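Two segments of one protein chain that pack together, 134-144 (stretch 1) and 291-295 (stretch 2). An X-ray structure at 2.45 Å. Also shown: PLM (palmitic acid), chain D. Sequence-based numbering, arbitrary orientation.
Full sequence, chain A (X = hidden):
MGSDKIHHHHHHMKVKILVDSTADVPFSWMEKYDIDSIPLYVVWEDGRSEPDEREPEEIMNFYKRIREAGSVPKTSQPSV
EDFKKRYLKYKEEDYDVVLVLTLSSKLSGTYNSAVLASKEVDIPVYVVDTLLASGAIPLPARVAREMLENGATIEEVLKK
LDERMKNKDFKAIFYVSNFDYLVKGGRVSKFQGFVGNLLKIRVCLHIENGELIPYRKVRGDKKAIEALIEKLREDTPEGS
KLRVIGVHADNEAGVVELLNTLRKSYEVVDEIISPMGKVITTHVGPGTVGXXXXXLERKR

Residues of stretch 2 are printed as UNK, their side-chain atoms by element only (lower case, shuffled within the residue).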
# COMPACT_ATOMS: atom_id res chain seq x y z
N SER A 134 -0.06 -1.01 1.19
CA SER A 134 -0.87 0.20 1.08
C SER A 134 -0.14 1.21 0.24
O SER A 134 0.51 0.81 -0.73
CB SER A 134 -1.23 0.74 2.45
OG SER A 134 -1.98 1.95 2.34
N GLY A 135 -0.26 2.51 0.59
CA GLY A 135 0.19 3.62 -0.30
C GLY A 135 1.70 3.64 -0.61
O GLY A 135 2.17 4.43 -1.44
N ALA A 136 2.48 2.82 0.06
CA ALA A 136 3.88 2.76 -0.29
C ALA A 136 4.11 1.95 -1.57
O ALA A 136 5.06 2.20 -2.27
CB ALA A 136 4.69 2.21 0.84
N ILE A 137 3.24 0.99 -1.88
CA ILE A 137 3.47 0.07 -3.01
C ILE A 137 3.42 0.75 -4.38
O ILE A 137 4.20 0.38 -5.27
CB ILE A 137 2.49 -1.12 -3.00
CG1 ILE A 137 2.94 -2.14 -1.96
CG2 ILE A 137 2.40 -1.83 -4.41
CD1 ILE A 137 1.83 -3.05 -1.51
N PRO A 138 2.49 1.69 -4.59
CA PRO A 138 2.46 2.37 -5.88
C PRO A 138 3.68 3.23 -6.19
O PRO A 138 3.91 3.58 -7.36
CB PRO A 138 1.22 3.28 -5.77
CG PRO A 138 0.46 2.77 -4.60
CD PRO A 138 1.43 2.14 -3.69
N LEU A 139 4.43 3.61 -5.17
CA LEU A 139 5.60 4.46 -5.37
C LEU A 139 6.59 3.74 -6.28
O LEU A 139 6.91 4.25 -7.34
CB LEU A 139 6.24 4.93 -4.03
CG LEU A 139 5.36 5.83 -3.16
CD1 LEU A 139 5.90 6.02 -1.78
CD2 LEU A 139 5.13 7.17 -3.82
N PRO A 140 7.03 2.53 -5.90
CA PRO A 140 7.85 1.74 -6.85
C PRO A 140 7.20 1.38 -8.20
O PRO A 140 7.92 1.14 -9.17
CB PRO A 140 8.21 0.48 -6.06
CG PRO A 140 7.29 0.43 -4.91
CD PRO A 140 6.88 1.85 -4.61
N ALA A 141 5.88 1.36 -8.28
CA ALA A 141 5.19 1.12 -9.55
C ALA A 141 5.30 2.29 -10.49
O ALA A 141 5.52 2.11 -11.70
CB ALA A 141 3.74 0.81 -9.33
N ARG A 142 5.06 3.49 -9.97
CA ARG A 142 5.27 4.71 -10.74
C ARG A 142 6.68 4.76 -11.28
O ARG A 142 6.89 5.03 -12.47
CB ARG A 142 5.03 5.95 -9.91
CG ARG A 142 5.34 7.24 -10.67
CD ARG A 142 4.73 8.46 -10.02
NE ARG A 142 5.22 8.58 -8.64
CZ ARG A 142 4.84 9.54 -7.79
NH1 ARG A 142 3.99 10.49 -8.17
NH2 ARG A 142 5.33 9.56 -6.56
N VAL A 143 7.64 4.49 -10.41
CA VAL A 143 9.05 4.58 -10.77
C VAL A 143 9.37 3.58 -11.85
O VAL A 143 10.07 3.90 -12.77
CB VAL A 143 9.97 4.35 -9.54
CG1 VAL A 143 11.40 4.20 -9.97
CG2 VAL A 143 9.84 5.52 -8.53
N ALA A 144 8.84 2.36 -11.74
CA ALA A 144 9.03 1.38 -12.78
C ALA A 144 8.47 1.87 -14.10
O ALA A 144 9.06 1.62 -15.17
CB ALA A 144 8.35 0.09 -12.41
N UNK A 291 1.33 7.74 5.61
CA UNK A 291 1.85 8.00 4.29
C UNK A 291 2.83 6.97 3.80
O UNK A 291 3.54 6.34 4.59
c UNK A 291 4.87 9.62 7.03
c UNK A 291 3.34 11.29 5.52
c UNK A 291 4.08 9.10 6.03
c UNK A 291 2.40 9.43 4.15
c UNK A 291 4.13 11.80 6.53
c UNK A 291 4.89 10.98 7.27
c UNK A 291 3.27 9.93 5.28
N UNK A 292 2.81 6.78 2.47
CA UNK A 292 3.87 6.08 1.75
C UNK A 292 4.80 7.18 1.29
O UNK A 292 4.35 8.16 0.71
N UNK A 293 6.09 7.01 1.55
CA UNK A 293 7.08 8.00 1.22
C UNK A 293 8.13 7.41 0.28
O UNK A 293 8.59 6.30 0.50
c UNK A 293 7.84 8.47 2.50
c UNK A 293 6.40 10.44 3.23
c UNK A 293 6.88 9.09 3.53
c UNK A 293 8.95 9.40 2.15
N UNK A 294 8.49 8.18 -0.77
CA UNK A 294 9.65 7.93 -1.64
C UNK A 294 10.68 9.02 -1.44
O UNK A 294 10.43 10.20 -1.71
c UNK A 294 10.52 7.83 -4.08
o UNK A 294 9.00 8.34 -5.89
c UNK A 294 10.20 8.08 -5.57
o UNK A 294 11.14 8.02 -6.43
c UNK A 294 9.27 7.91 -3.12
N UNK A 295 11.86 8.62 -1.01
CA UNK A 295 12.99 9.55 -0.91
C UNK A 295 13.68 9.61 -2.29
O UNK A 295 14.15 8.59 -2.80
c UNK A 295 15.11 10.12 0.38
c UNK A 295 13.28 8.85 1.49
c UNK A 295 14.00 9.10 0.17
C1 PLM D . -4.53 -11.18 3.00
O1 PLM D . -3.75 -11.96 2.36
O2 PLM D . -5.58 -11.62 3.58
C2 PLM D . -4.18 -9.71 3.04
C3 PLM D . -3.56 -9.32 4.37
C4 PLM D . -3.36 -7.82 4.43
C5 PLM D . -2.80 -7.44 5.80
C6 PLM D . -2.58 -5.96 5.94
C7 PLM D . -1.96 -5.59 7.28
C8 PLM D . -2.12 -4.10 7.56
C9 PLM D . -1.17 -3.27 6.74
CA PLM D . -1.38 -1.78 6.95
CB PLM D . -0.30 -0.98 6.23
CC PLM D . -0.67 0.50 6.19
CD PLM D . 0.46 1.37 5.62
CE PLM D . 0.01 2.81 5.37
CF PLM D . 1.17 3.72 4.98
CG PLM D . 1.49 3.66 3.49
O HOH W 1 7.10 6.96 -7.20

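Position 291, in a strand already under way, has seven side-chain carbons, one leading into a closed ring of six. No oxygen sits on the ring, so this is Phe 291. Its CA-to-CB bond points away from stretch 1, and the ring stays at least 7.5 Å from it; what this residue offers nearby is backbone, its O lying 3.5 Å from CG of the palmitic acid.

Position 292 has no side-chain atoms at all, which makes it Gly 292, and the coordinates show what that absence buys. Its CA comes within 3.9 Å of the CA of Ala 136, a backbone-to-backbone approach. A CB built here would point toward stretch 1 and lie 2.5 Å from O of Gly 135 and 2.6 Å from N of Ala 136, a clash with both. The same tight spot receives the end of the fatty chain: PLM CG is 3.5 Å from N of Gly 292 and 3.6 Å from N of Gly 135.

At position 293 four carbons fork at the first, one arm two carbons long: Ile 293. Its CA-to-CB bond points away from stretch 1, in keeping with the alternation of a strand, and the side chain comes no closer than 5.3 Å. The backbone still takes part, with its C 3.3 Å from CD1 of Leu 139.

Position 294 carries three carbons in a row, the third bearing two oxygens. That is a carboxylate on a two-carbon tether, hence Glu 294. Its CA-to-CB bond points toward stretch 1, and with chi1 and chi2 both t the chain is extended. CD1 of Leu 139 lies 4.1 Å from its CB, OE2 is 3.5 Å from CG2 of Val 143, and OE1 forms a long salt bridge of 3.9 Å with NH2 of Arg 142.

Position 295 has one carbon carrying two more, a beta-branched trio: Val 295. Its side chain is out of reach, 8.6 Å from stretch 1.

The contact is small, 264 Å², and has no direct hydrogen bond between the stretches. Its first rule is close backbone approach where the strand is bare, at Gly 292. Its second is a leucine laid along the strand: Leu 139 reaches 292, 293 and 294 through CD1. Its third is charge joined both by a long salt bridge and through water. Water 1 donates to O of Leu 139 and to OE1 of Glu 294, both at 2.7 Å, and accepts from NE of Arg 142 at 2.9 Å, tying helix backbone, guanidinium and carboxylate together.

Stretch 2, residues 291-295: FGIEV
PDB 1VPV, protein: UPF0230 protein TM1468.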